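PDB 3AFO: NADH kinase POS5, mitochondrial from Saccharomyces cerevisiae, which phosphorylates NADH and, with about half the preference, NAD(+) at the expense of ATP, making it a key source of the cellular reductant NADPH. Local coordinates for residues A[6-11]-A[87-92]; A[43-48]-A[76-81]; A[179-184]-A[319-324]; A[185-190]-A[313-318]. All coordinates share one frame; numbering follows the deposited sequence. Where two conformers were deposited one is given.

Interaction 1 (A[6-11]-A[87-92]); sequences KFVKIK and QDFKSP
An apolar packing contact joins the N-terminal strand 8-12 to the loop that follows helix 79-86, its centre about 30 Å from the centre of the chain, and two aromatic rings carry it. Phe7, just ahead of the strand, holds CG anti to the carbonyl carbon (chi1 -64°), which lays its ring along the backbone of Lys90 and Ser91. Pro92 runs alongside, pointing the same way, and offers the ring a CH-pi contact: Pro92 CD sits 3.8 Å from the centroid of the Phe7 ring, only 11° off the normal and thus almost over the middle of one face. Main chain approaches the ring as well: Ser91 N comes in obliquely, 3.6 Å from Phe7 CD2, while the carbonyl oxygen of Phe89 lies further off near the ring plane. An alanine in place of Phe7 would lose the whole ring and with it the surface on which Pro92 rests, and would probably leave the 90-92 backbone less firmly placed against the strand. Deeper in, Val8 and Phe89 meet at about a right angle. One methyl does the touching, Val8 CG2 standing 3.5 Å from Phe89 CD2 and close to Phe89 CB as well, so it nestles at the root of the aromatic side chain. Around this pair the fold closes in: the Phe89 ring packs on Val60, Ile63 and Thr64 of helix 53-69 and meets His101, Val8 also touches Ser86 of helix 79-86, and strand 8-12 pairs in parallel with strand 101-105.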
loop_
_atom_site.group_PDB
_atom_site.type_symbol
_atom_site.label_atom_id
_atom_site.label_comp_id
_atom_site.label_asym_id
_atom_site.label_seq_id
_atom_site.Cartn_x
_atom_site.Cartn_y
_atom_site.Cartn_z
ATOM N N LYS A 6 53.675 10.519 -22.826
ATOM C CA LYS A 6 54.524 9.568 -23.554
ATOM C C LYS A 6 54.558 8.201 -22.855
ATOM O O LYS A 6 55.117 7.244 -23.391
ATOM C CB LYS A 6 55.957 10.109 -23.681
ATOM C CG LYS A 6 56.062 11.580 -24.077
ATOM C CD LYS A 6 56.173 11.761 -25.579
ATOM C CE LYS A 6 56.677 13.168 -25.906
ATOM N NZ LYS A 6 57.250 13.233 -27.279
ATOM N N PHE A 7 53.983 8.128 -21.653
ATOM C CA PHE A 7 53.896 6.873 -20.893
ATOM C C PHE A 7 52.604 6.093 -21.195
ATOM O O PHE A 7 52.367 5.012 -20.651
ATOM C CB PHE A 7 54.013 7.142 -19.387
ATOM C CG PHE A 7 55.346 7.718 -18.964
ATOM C CD1 PHE A 7 56.522 7.393 -19.652
ATOM C CD2 PHE A 7 55.427 8.569 -17.867
ATOM C CE1 PHE A 7 57.754 7.921 -19.257
ATOM C CE2 PHE A 7 56.654 9.093 -17.457
ATOM C CZ PHE A 7 57.818 8.771 -18.156
ATOM N N VAL A 8 51.770 6.669 -22.056
ATOM C CA VAL A 8 50.526 6.046 -22.488
ATOM C C VAL A 8 50.421 6.102 -24.009
ATOM O O VAL A 8 50.605 7.160 -24.609
ATOM C CB VAL A 8 49.282 6.762 -21.871
ATOM C CG1 VAL A 8 47.976 6.315 -22.556
ATOM C CG2 VAL A 8 49.206 6.514 -20.377
ATOM N N LYS A 9 50.146 4.957 -24.625
ATOM C CA LYS A 9 49.798 4.912 -26.041
ATOM C C LYS A 9 48.356 4.449 -26.187
ATOM O O LYS A 9 47.947 3.462 -25.572
ATOM C CB LYS A 9 50.735 3.979 -26.816
ATOM C CG LYS A 9 52.115 4.564 -27.088
ATOM C CD LYS A 9 52.935 3.646 -27.990
ATOM C CE LYS A 9 52.201 3.325 -29.283
ATOM N NZ LYS A 9 52.888 2.235 -30.033
ATOM N N ILE A 10 47.592 5.176 -26.991
ATOM C CA ILE A 10 46.200 4.822 -27.281
ATOM C C ILE A 10 46.165 4.087 -28.625
ATOM O O ILE A 10 46.546 4.662 -29.644
ATOM C CB ILE A 10 45.288 6.073 -27.317
ATOM C CG1 ILE A 10 45.294 6.787 -25.957
ATOM C CG2 ILE A 10 43.864 5.688 -27.720
ATOM C CD1 ILE A 10 44.662 8.188 -25.977
ATOM N N LYS A 11 45.716 2.829 -28.609
ATOM C CA LYS A 11 45.698 1.960 -29.803
ATOM C C LYS A 11 44.280 1.528 -30.214
ATOM O O LYS A 11 43.403 1.378 -29.352
ATOM C CB LYS A 11 46.559 0.715 -29.568
ATOM C CG LYS A 11 48.059 0.982 -29.586
ATOM C CD LYS A 11 48.852 -0.304 -29.550
ATOM C CE LYS A 11 50.330 -0.034 -29.339
ATOM N NZ LYS A 11 51.108 -1.312 -29.319
ATOM N N GLN A 87 46.854 11.453 -19.346
ATOM C CA GLN A 87 47.759 12.275 -18.522
ATOM C C GLN A 87 47.917 11.773 -17.081
ATOM O O GLN A 87 48.826 12.216 -16.379
ATOM C CB GLN A 87 47.367 13.764 -18.517
ATOM C CG GLN A 87 47.507 14.473 -19.860
ATOM C CD GLN A 87 48.238 15.816 -19.781
ATOM O OE1 GLN A 87 48.120 16.554 -18.798
ATOM N NE2 GLN A 87 49.000 16.135 -20.831
ATOM N N ASP A 88 47.046 10.860 -16.641
ATOM C CA ASP A 88 47.075 10.386 -15.238
ATOM C C ASP A 88 48.130 9.324 -14.910
ATOM O O ASP A 88 48.402 9.062 -13.730
ATOM C CB ASP A 88 45.700 9.863 -14.776
ATOM C CG ASP A 88 44.612 10.917 -14.801
ATOM O OD1 ASP A 88 44.907 12.099 -15.100
ATOM O OD2 ASP A 88 43.440 10.545 -14.542
ATOM N N PHE A 89 48.686 8.680 -15.933
ATOM C CA PHE A 89 49.729 7.682 -15.704
ATOM C C PHE A 89 51.069 8.398 -15.651
ATOM O O PHE A 89 51.451 9.090 -16.598
ATOM C CB PHE A 89 49.719 6.611 -16.790
ATOM C CG PHE A 89 48.476 5.762 -16.792
ATOM C CD1 PHE A 89 48.473 4.513 -16.169
ATOM C CD2 PHE A 89 47.307 6.213 -17.405
ATOM C CE1 PHE A 89 47.324 3.723 -16.169
ATOM C CE2 PHE A 89 46.149 5.424 -17.410
ATOM C CZ PHE A 89 46.164 4.180 -16.794
ATOM N N LYS A 90 51.762 8.231 -14.536
ATOM C CA LYS A 90 52.947 9.020 -14.227
ATOM C C LYS A 90 54.250 8.246 -14.353
ATOM O O LYS A 90 55.313 8.736 -13.961
ATOM C CB LYS A 90 52.810 9.606 -12.819
ATOM C CG LYS A 90 51.610 10.538 -12.649
ATOM C CD LYS A 90 51.765 11.814 -13.471
ATOM C CE LYS A 90 50.555 12.717 -13.306
ATOM N NZ LYS A 90 50.787 14.006 -14.013
ATOM N N SER A 91 54.158 7.032 -14.895
ATOM C CA SER A 91 55.319 6.183 -15.141
ATOM C C SER A 91 54.965 5.122 -16.183
ATOM O O SER A 91 53.796 4.775 -16.332
ATOM C CB SER A 91 55.789 5.512 -13.843
ATOM O OG SER A 91 54.726 4.814 -13.227
ATOM N N PRO A 92 55.971 4.613 -16.916
ATOM C CA PRO A 92 55.708 3.527 -17.855
ATOM C C PRO A 92 55.796 2.192 -17.116
ATOM O O PRO A 92 56.029 2.184 -15.910
ATOM C CB PRO A 92 56.867 3.657 -18.838
ATOM C CG PRO A 92 58.007 4.053 -17.958
ATOM C CD PRO A 92 57.404 4.972 -16.899
#

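Interaction 2 (A[43-48]-A[76-81]); sequences NVYITK and IVQPDV
Tyr45 lays the edge of its ring against the backbone of Ile76, Tyr45 CD1 coming within 3.3 Å of Ile76 O while also touching the Ile76 CG2 methyl. The two residues are a parallel bridge pair; their strands 43-48 and 74-76, linked by helix 53-69, form a beta-alpha-beta unit in the five-stranded parallel sheet of the N-terminal domain. One main-chain bond on each side of Tyr45, at Val44 and at Ile46, fixes the register. Ile76 N reaches Val44 O at 2.9 Å, nearly straight at the hydrogen but from above the carbonyl plane, whereas Ile46 N meets Ile76 O at 2.9 Å almost along the C=O axis. That same oxygen also receives a CH...O contact from the CA of Tyr45. On the side of the sheet where Ile46 lies, helix 53-69 packs through Phe62 and Ile63; on the side of Tyr45 and Ile76, Ile111 of helix 108-114 touches both. At the end of the strand, Lys48 brings NZ near Val81 CG2 and forms a salt bridge with Glu84. Tyr45 CG stands anti to the backbone N (chi1 176°), which carries the ring along toward Gln78, the N-cap residue of helix 79-86. Gln78 bends at chi2 to cross the tyrosine obliquely, its amide plane turned 60° from the ring and Gln78 NE2 2.5 Å from Tyr45 OH, at an angle too poor for a hydrogen bond.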
loop_
_atom_site.group_PDB
_atom_site.type_symbol
_atom_site.label_atom_id
_atom_site.label_comp_id
_atom_site.label_asym_id
_atom_site.label_seq_id
_atom_site.Cartn_x
_atom_site.Cartn_y
_atom_site.Cartn_z
ATOM N N ASN A 43 40.804 -9.641 -22.833
ATOM C CA ASN A 43 40.259 -8.329 -23.182
ATOM C C ASN A 43 39.287 -7.803 -22.110
ATOM O O ASN A 43 38.135 -8.252 -22.022
ATOM C CB ASN A 43 39.547 -8.370 -24.532
ATOM C CG ASN A 43 40.453 -8.823 -25.684
ATOM O OD1 ASN A 43 41.687 -8.886 -25.561
ATOM N ND2 ASN A 43 39.829 -9.136 -26.818
ATOM N N VAL A 44 39.757 -6.859 -21.309
ATOM C CA VAL A 44 38.962 -6.325 -20.207
ATOM C C VAL A 44 38.506 -4.907 -20.531
ATOM O O VAL A 44 39.320 -3.988 -20.616
ATOM C CB VAL A 44 39.761 -6.363 -18.881
ATOM C CG1 VAL A 44 38.934 -5.797 -17.709
ATOM C CG2 VAL A 44 40.202 -7.805 -18.569
ATOM N N TYR A 45 37.200 -4.741 -20.722
ATOM C CA TYR A 45 36.586 -3.427 -20.928
ATOM C C TYR A 45 36.183 -2.782 -19.594
ATOM O O TYR A 45 35.442 -3.373 -18.802
ATOM C CB TYR A 45 35.382 -3.548 -21.860
ATOM C CG TYR A 45 34.580 -2.286 -22.089
ATOM C CD1 TYR A 45 35.206 -1.070 -22.351
ATOM C CD2 TYR A 45 33.185 -2.322 -22.090
ATOM C CE1 TYR A 45 34.468 0.082 -22.579
ATOM C CE2 TYR A 45 32.434 -1.173 -22.326
ATOM C CZ TYR A 45 33.083 0.024 -22.567
ATOM O OH TYR A 45 32.357 1.170 -22.801
ATOM N N ILE A 46 36.674 -1.567 -19.361
ATOM C CA ILE A 46 36.443 -0.885 -18.090
ATOM C C ILE A 46 35.685 0.410 -18.311
ATOM O O ILE A 46 36.082 1.244 -19.136
ATOM C CB ILE A 46 37.766 -0.583 -17.327
ATOM C CG1 ILE A 46 38.669 -1.815 -17.293
ATOM C CG2 ILE A 46 37.470 -0.105 -15.895
ATOM C CD1 ILE A 46 40.100 -1.499 -16.947
ATOM N N THR A 47 34.584 0.567 -17.578
ATOM C CA THR A 47 33.783 1.785 -17.626
ATOM C C THR A 47 33.692 2.379 -16.229
ATOM O O THR A 47 33.822 1.664 -15.234
ATOM C CB THR A 47 32.354 1.511 -18.144
ATOM O OG1 THR A 47 31.620 0.766 -17.164
ATOM C CG2 THR A 47 32.399 0.721 -19.421
ATOM N N LYS A 48 33.469 3.687 -16.158
ATOM C CA LYS A 48 33.361 4.362 -14.863
ATOM C C LYS A 48 32.267 5.408 -14.869
ATOM O O LYS A 48 31.871 5.905 -15.918
ATOM C CB LYS A 48 34.694 5.000 -14.462
ATOM C CG LYS A 48 35.153 6.145 -15.365
ATOM C CD LYS A 48 36.440 6.769 -14.841
ATOM C CE LYS A 48 36.999 7.815 -15.815
ATOM N NZ LYS A 48 36.038 8.932 -16.101
ATOM N N ILE A 76 40.571 -2.138 -22.469
ATOM C CA ILE A 76 39.727 -1.370 -23.363
ATOM C C ILE A 76 38.943 -0.331 -22.550
ATOM O O ILE A 76 38.370 -0.663 -21.510
ATOM C CB ILE A 76 38.712 -2.275 -24.093
ATOM C CG1 ILE A 76 39.407 -3.499 -24.718
ATOM C CG2 ILE A 76 37.959 -1.472 -25.125
ATOM C CD1 ILE A 76 38.438 -4.659 -25.117
ATOM N N VAL A 77 38.923 0.913 -23.026
ATOM C CA VAL A 77 38.097 1.975 -22.426
ATOM C C VAL A 77 37.474 2.764 -23.561
ATOM O O VAL A 77 37.880 2.610 -24.712
ATOM C CB VAL A 77 38.896 2.930 -21.464
ATOM C CG1 VAL A 77 39.501 2.168 -20.316
ATOM C CG2 VAL A 77 39.988 3.712 -22.218
ATOM N N GLN A 78 36.491 3.599 -23.221
ATOM C CA GLN A 78 35.871 4.550 -24.146
ATOM C C GLN A 78 36.899 5.541 -24.714
ATOM O O GLN A 78 37.889 5.839 -24.048
ATOM C CB GLN A 78 34.766 5.327 -23.417
ATOM C CG GLN A 78 33.557 4.479 -23.051
ATOM C CD GLN A 78 32.821 4.012 -24.278
ATOM O OE1 GLN A 78 32.060 4.762 -24.886
ATOM N NE2 GLN A 78 33.050 2.769 -24.658
ATOM N N PRO A 79 36.664 6.048 -25.944
ATOM C CA PRO A 79 37.580 7.011 -26.572
ATOM C C PRO A 79 37.829 8.296 -25.769
ATOM O O PRO A 79 38.979 8.726 -25.639
ATOM C CB PRO A 79 36.892 7.335 -27.906
ATOM C CG PRO A 79 36.079 6.129 -28.199
ATOM C CD PRO A 79 35.580 5.659 -26.870
ATOM N N ASP A 80 36.771 8.894 -25.231
ATOM C CA ASP A 80 36.922 10.119 -24.458
ATOM C C ASP A 80 37.625 9.859 -23.120
ATOM O O ASP A 80 38.379 10.702 -22.638
ATOM C CB ASP A 80 35.583 10.863 -24.290
ATOM C CG ASP A 80 34.474 10.000 -23.672
ATOM O OD1 ASP A 80 34.618 8.761 -23.566
ATOM O OD2 ASP A 80 33.431 10.584 -23.300
ATOM N N VAL A 81 37.385 8.678 -22.554
ATOM C CA VAL A 81 38.024 8.238 -21.321
ATOM C C VAL A 81 39.527 8.001 -21.516
ATOM O O VAL A 81 40.333 8.428 -20.684
ATOM C CB VAL A 81 37.332 6.981 -20.750
ATOM C CG1 VAL A 81 38.203 6.286 -19.726
ATOM C CG2 VAL A 81 35.975 7.355 -20.134
#

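Interaction 3 (A[179-184]-A[319-324]); sequences TRLECH and VINEVG
Arg180, within strand 174-186, sets out with CG beside the backbone N, and from its root onward it follows the carboxylate of Glu322. Arg180 CB already lies 3.7 Å from Glu322 OE1, and CG stays near the same oxygen. A bend at chi3 (-68°) then turns the head group: Arg180 NE gives Glu322 OE1 a weak bond, while Arg180 NH2 makes the strong arm of the salt bridge to Glu322 OE2 at 2.8 Å. At the tip, NH1 bonds to Phe134 O, and NH2 also to Thr137 O. The guanidinium and carboxylate planes stand 82° apart, so this is no coplanar two-pronged pair; OE2 is met from well above the carboxylate plane. Glu322, extended beyond CG, is anchored at its own root too, where Glu322 N bonds to Arg180 O at 2.9 Å. A water accepts from Arg180 N and donates to Glu322 OE1, closing a further link.

Behind this pair lies an antiparallel ladder in the beta sheet of the C-terminal domain. Glu182 and Ile320 form the hydrogen-bonded pair, Glu182 N to Ile320 O at 2.7 Å being nearly along the C=O axis, and their side chains run side by side. At the ladder's end Asn321 ND2 donates to Thr179 OG1 at 2.7 Å, in the plane of the amide. The donors gathered on Glu322, from Arg180, Gly353 N and the water, would probably favour its ionised form, and with the buried arginine it ties the strand ends to neighbouring loops through charge and directed bonds.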
loop_
_atom_site.group_PDB
_atom_site.type_symbol
_atom_site.label_atom_id
_atom_site.label_comp_id
_atom_site.label_asym_id
_atom_site.label_seq_id
_atom_site.Cartn_x
_atom_site.Cartn_y
_atom_site.Cartn_z
ATOM N N THR A 179 18.057 -11.811 -16.129
ATOM C CA THR A 179 17.390 -11.807 -17.427
ATOM C C THR A 179 17.231 -10.385 -17.965
ATOM O O THR A 179 17.335 -9.420 -17.209
ATOM C CB THR A 179 16.016 -12.501 -17.337
ATOM O OG1 THR A 179 15.371 -12.467 -18.616
ATOM C CG2 THR A 179 15.152 -11.801 -16.317
ATOM N N ARG A 180 16.996 -10.269 -19.271
ATOM C CA ARG A 180 16.812 -8.984 -19.939
ATOM C C ARG A 180 15.436 -8.918 -20.592
ATOM O O ARG A 180 14.932 -9.932 -21.096
ATOM C CB ARG A 180 17.852 -8.803 -21.047
ATOM C CG ARG A 180 19.255 -8.453 -20.586
ATOM C CD ARG A 180 20.111 -7.976 -21.767
ATOM N NE ARG A 180 20.394 -9.058 -22.712
ATOM C CZ ARG A 180 21.092 -8.919 -23.840
ATOM N NH1 ARG A 180 21.602 -7.737 -24.179
ATOM N NH2 ARG A 180 21.289 -9.971 -24.632
ATOM N N LEU A 181 14.852 -7.719 -20.592
ATOM C CA LEU A 181 13.645 -7.431 -21.362
ATOM C C LEU A 181 13.996 -6.776 -22.704
ATOM O O LEU A 181 15.056 -6.153 -22.859
ATOM C CB LEU A 181 12.698 -6.514 -20.585
ATOM C CG LEU A 181 12.034 -7.008 -19.295
ATOM C CD1 LEU A 181 11.165 -5.905 -18.698
ATOM C CD2 LEU A 181 11.207 -8.254 -19.534
ATOM N N GLU A 182 13.094 -6.931 -23.665
ATOM C CA GLU A 182 13.183 -6.239 -24.942
ATOM C C GLU A 182 11.999 -5.312 -25.075
ATOM O O GLU A 182 10.858 -5.722 -24.855
ATOM C CB GLU A 182 13.165 -7.234 -26.098
ATOM C CG GLU A 182 14.430 -8.022 -26.272
ATOM C CD GLU A 182 14.409 -8.855 -27.552
ATOM O OE1 GLU A 182 13.491 -8.678 -28.387
ATOM O OE2 GLU A 182 15.308 -9.693 -27.713
ATOM N N CYS A 183 12.274 -4.057 -25.405
ATOM C CA CYS A 183 11.232 -3.097 -25.739
ATOM C C CYS A 183 11.239 -2.868 -27.252
ATOM O O CYS A 183 12.267 -2.491 -27.823
ATOM C CB CYS A 183 11.465 -1.776 -25.003
ATOM S SG CYS A 183 10.306 -0.468 -25.415
ATOM N N HIS A 184 10.099 -3.111 -27.891
ATOM C CA HIS A 184 9.923 -2.839 -29.319
ATOM C C HIS A 184 9.006 -1.633 -29.468
ATOM O O HIS A 184 7.817 -1.711 -29.145
ATOM C CB HIS A 184 9.303 -4.052 -30.020
ATOM C CG HIS A 184 10.195 -5.253 -30.064
ATOM N ND1 HIS A 184 10.703 -5.852 -28.930
ATOM C CD2 HIS A 184 10.662 -5.976 -31.108
ATOM C CE1 HIS A 184 11.453 -6.882 -29.275
ATOM N NE2 HIS A 184 11.438 -6.982 -30.590
ATOM N N VAL A 319 6.620 -5.418 -25.229
ATOM C CA VAL A 319 7.627 -5.806 -24.254
ATOM C C VAL A 319 7.587 -7.303 -24.035
ATOM O O VAL A 319 6.528 -7.875 -23.744
ATOM C CB VAL A 319 7.468 -5.040 -22.911
ATOM C CG1 VAL A 319 8.463 -5.555 -21.885
ATOM C CG2 VAL A 319 7.673 -3.537 -23.116
ATOM N N ILE A 320 8.745 -7.931 -24.198
ATOM C CA ILE A 320 8.893 -9.364 -24.018
ATOM C C ILE A 320 10.222 -9.619 -23.316
ATOM O O ILE A 320 11.112 -8.766 -23.309
ATOM C CB ILE A 320 8.892 -10.156 -25.388
ATOM C CG1 ILE A 320 9.950 -9.606 -26.369
ATOM C CG2 ILE A 320 7.501 -10.187 -26.033
ATOM C CD1 ILE A 320 10.293 -10.569 -27.552
ATOM N N ASN A 321 10.353 -10.807 -22.735
ATOM C CA ASN A 321 11.632 -11.291 -22.253
ATOM C C ASN A 321 12.505 -11.657 -23.450
ATOM O O ASN A 321 11.984 -12.040 -24.504
ATOM C CB ASN A 321 11.416 -12.530 -21.382
ATOM C CG ASN A 321 12.584 -12.808 -20.467
ATOM O OD1 ASN A 321 13.067 -13.938 -20.382
ATOM N ND2 ASN A 321 13.048 -11.777 -19.776
ATOM N N GLU A 322 13.821 -11.521 -23.293
ATOM C CA GLU A 322 14.789 -11.920 -24.321
ATOM C C GLU A 322 14.544 -13.349 -24.850
ATOM O O GLU A 322 14.567 -13.598 -26.068
ATOM C CB GLU A 322 16.198 -11.802 -23.751
ATOM C CG GLU A 322 17.290 -11.825 -24.786
ATOM C CD GLU A 322 18.664 -11.972 -24.174
ATOM O OE1 GLU A 322 18.788 -11.821 -22.933
ATOM O OE2 GLU A 322 19.619 -12.236 -24.942
ATOM N N VAL A 323 14.291 -14.278 -23.935
ATOM C CA VAL A 323 13.990 -15.667 -24.319
ATOM C C VAL A 323 12.723 -16.205 -23.651
ATOM O O VAL A 323 12.379 -15.803 -22.535
ATOM C CB VAL A 323 15.171 -16.628 -24.010
ATOM C CG1 VAL A 323 16.314 -16.438 -25.025
ATOM C CG2 VAL A 323 15.665 -16.444 -22.572
ATOM N N GLY A 324 12.029 -17.106 -24.352
ATOM C CA GLY A 324 10.948 -17.896 -23.768
ATOM C C GLY A 324 9.542 -17.343 -23.884
ATOM O O GLY A 324 8.626 -17.873 -23.260
HETATM O O HOH W 1 17.616 -12.800 -20.739
#

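Interaction 4 (A[185-190]-A[313-318]); sequences LKKKDS and VGDEIY
Side chains running alongside one another, cation beside anion, dominate this end of an antiparallel beta ladder in the C-terminal domain, where strand 174-186 pairs with strand 316-321 and then leaves in a type II turn from Lys187 to Ser190. Lys186 and Glu316 are the hydrogen-bonded pair; Lys186 N meets Glu316 O at 2.8 Å, and the return bond from Glu316 N comes from above the carbonyl plane. Their side chains point the same way, but the ion pair through Glu316 OE1 is long; OE2 has its stronger partner in Arg283. Tyr318 lies along the same lysine, presenting its ring edge to Lys186 CB. On the face with Leu185 and Ile317 the touch is oblique, Leu185 CD1 to Ile317 CG2 at 3.8 Å.

Past the strand, Lys187 doubles back through bends at chi2 and chi3 to lie beside Asp315, placing Lys187 NZ 2.8 Å from Asp315 OD2. The other oxygen takes a nearly linear bond, Lys188 N to Asp315 OD1, 2.8 Å long with 178° at the hydrogen. Both oxygens are met from above the carboxylate plane. An alanine at Asp315 would lose both of them and is likely to loosen the start of the turn as well as the hold on the lysine. Gly314 is dictated by its backbone angles, and a CB there would also collide with Lys188 CG. One water donates to both Lys186 O and Gly314 O.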
loop_
_atom_site.group_PDB
_atom_site.type_symbol
_atom_site.label_atom_id
_atom_site.label_comp_id
_atom_site.label_asym_id
_atom_site.label_seq_id
_atom_site.Cartn_x
_atom_site.Cartn_y
_atom_site.Cartn_z
ATOM N N LEU A 185 9.553 -0.507 -29.915
ATOM C CA LEU A 185 8.737 0.683 -30.151
ATOM C C LEU A 185 8.241 0.736 -31.592
ATOM O O LEU A 185 9.040 0.719 -32.530
ATOM C CB LEU A 185 9.500 1.960 -29.787
ATOM C CG LEU A 185 8.855 3.304 -30.162
ATOM C CD1 LEU A 185 7.580 3.570 -29.366
ATOM C CD2 LEU A 185 9.829 4.457 -29.970
ATOM N N LYS A 186 6.920 0.786 -31.748
ATOM C CA LYS A 186 6.275 0.917 -33.049
ATOM C C LYS A 186 5.545 2.248 -33.104
ATOM O O LYS A 186 4.480 2.403 -32.495
ATOM C CB LYS A 186 5.279 -0.222 -33.263
ATOM C CG LYS A 186 4.514 -0.168 -34.586
ATOM C CD LYS A 186 3.268 -1.045 -34.507
ATOM C CE LYS A 186 2.471 -1.041 -35.801
ATOM N NZ LYS A 186 1.001 -1.125 -35.520
ATOM N N LYS A 187 6.117 3.207 -33.828
ATOM C CA LYS A 187 5.522 4.546 -33.942
ATOM C C LYS A 187 4.181 4.505 -34.691
ATOM O O LYS A 187 3.957 3.633 -35.526
ATOM C CB LYS A 187 6.496 5.528 -34.626
ATOM C CG LYS A 187 7.846 5.773 -33.913
ATOM C CD LYS A 187 7.719 6.576 -32.619
ATOM C CE LYS A 187 7.347 8.026 -32.864
ATOM N NZ LYS A 187 7.241 8.768 -31.575
ATOM N N LYS A 188 3.280 5.423 -34.343
ATOM C CA LYS A 188 2.058 5.665 -35.114
ATOM C C LYS A 188 2.443 5.939 -36.561
ATOM O O LYS A 188 3.372 6.728 -36.818
ATOM C CB LYS A 188 1.338 6.903 -34.579
ATOM C CG LYS A 188 -0.034 7.154 -35.180
ATOM C CD LYS A 188 -0.507 8.567 -34.846
ATOM C CE LYS A 188 -1.954 8.778 -35.253
ATOM N NZ LYS A 188 -2.139 8.703 -36.726
ATOM N N ASP A 189 1.724 5.296 -37.481
ATOM C CA ASP A 189 1.933 5.435 -38.931
ATOM C C ASP A 189 3.232 4.776 -39.381
ATOM O O ASP A 189 3.783 5.111 -40.428
ATOM C CB ASP A 189 1.902 6.911 -39.377
ATOM C CG ASP A 189 0.573 7.581 -39.105
ATOM O OD1 ASP A 189 -0.442 6.869 -38.913
ATOM O OD2 ASP A 189 0.544 8.835 -39.097
ATOM N N SER A 190 3.706 3.820 -38.589
ATOM C CA SER A 190 4.908 3.079 -38.917
ATOM C C SER A 190 4.676 1.581 -38.748
ATOM O O SER A 190 3.887 1.157 -37.893
ATOM C CB SER A 190 6.060 3.526 -38.024
ATOM O OG SER A 190 7.249 2.836 -38.370
ATOM N N VAL A 313 0.198 9.956 -29.035
ATOM C CA VAL A 313 -1.013 9.145 -29.094
ATOM C C VAL A 313 -0.969 8.271 -30.346
ATOM O O VAL A 313 -0.732 8.773 -31.452
ATOM C CB VAL A 313 -2.274 10.051 -29.099
ATOM C CG1 VAL A 313 -3.529 9.262 -29.463
ATOM C CG2 VAL A 313 -2.440 10.739 -27.751
ATOM N N GLY A 314 -1.168 6.966 -30.160
ATOM C CA GLY A 314 -1.129 6.002 -31.248
ATOM C C GLY A 314 0.135 5.164 -31.325
ATOM O O GLY A 314 0.121 4.091 -31.929
ATOM N N ASP A 315 1.231 5.650 -30.736
ATOM C CA ASP A 315 2.459 4.866 -30.621
ATOM C C ASP A 315 2.172 3.642 -29.733
ATOM O O ASP A 315 1.271 3.683 -28.894
ATOM C CB ASP A 315 3.590 5.700 -29.991
ATOM C CG ASP A 315 4.096 6.841 -30.899
ATOM O OD1 ASP A 315 3.665 6.957 -32.066
ATOM O OD2 ASP A 315 4.926 7.643 -30.424
ATOM N N GLU A 316 2.917 2.560 -29.936
ATOM C CA GLU A 316 2.836 1.387 -29.054
ATOM C C GLU A 316 4.216 0.894 -28.716
ATOM O O GLU A 316 5.139 0.984 -29.549
ATOM C CB GLU A 316 2.130 0.210 -29.721
ATOM C CG GLU A 316 0.767 0.456 -30.303
ATOM C CD GLU A 316 0.332 -0.723 -31.153
ATOM O OE1 GLU A 316 1.210 -1.379 -31.747
ATOM O OE2 GLU A 316 -0.878 -1.003 -31.235
ATOM N N ILE A 317 4.357 0.342 -27.513
ATOM C CA ILE A 317 5.514 -0.480 -27.192
ATOM C C ILE A 317 5.095 -1.932 -26.994
ATOM O O ILE A 317 4.017 -2.202 -26.471
ATOM C CB ILE A 317 6.329 0.042 -25.958
ATOM C CG1 ILE A 317 5.449 0.169 -24.699
ATOM C CG2 ILE A 317 7.001 1.388 -26.289
ATOM C CD1 ILE A 317 6.259 0.400 -23.396
ATOM N N TYR A 318 5.954 -2.847 -27.447
ATOM C CA TYR A 318 5.816 -4.278 -27.213
ATOM C C TYR A 318 6.949 -4.694 -26.293
ATOM O O TYR A 318 8.108 -4.340 -26.528
ATOM C CB TYR A 318 5.922 -5.069 -28.518
ATOM C CG TYR A 318 4.809 -4.817 -29.497
ATOM C CD1 TYR A 318 3.811 -5.770 -29.712
ATOM C CD2 TYR A 318 4.751 -3.621 -30.220
ATOM C CE1 TYR A 318 2.777 -5.532 -30.629
ATOM C CE2 TYR A 318 3.732 -3.378 -31.139
ATOM C CZ TYR A 318 2.753 -4.334 -31.337
ATOM O OH TYR A 318 1.746 -4.066 -32.231
HETATM O O HOH W 2 1.886 2.306 -33.315
#

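From the N terminus, interaction 1 closes a loop from residues 6-11 to 87-92, and interaction 2 nests inside it, joining 43-48 to 76-81; their centres are about 15 Å apart and both belong to the N-terminal alpha/beta region. The chain then runs on to a second closure, in the antiparallel beta sheet of the C-terminal part. Interaction 3 joins 179-184 to 319-324, and interaction 4 nests within its loop, joining 185-190 to 313-318. These last two are consecutive lengths of one strand pair, 174-186 with 316-321, joined by a probable hydrogen bond, His184 N to Tyr318 O, and by packing of Cys183 on Ile317. The two nests follow in series without crossing, interactions 1 and 4 lying about 49 Å apart between centres.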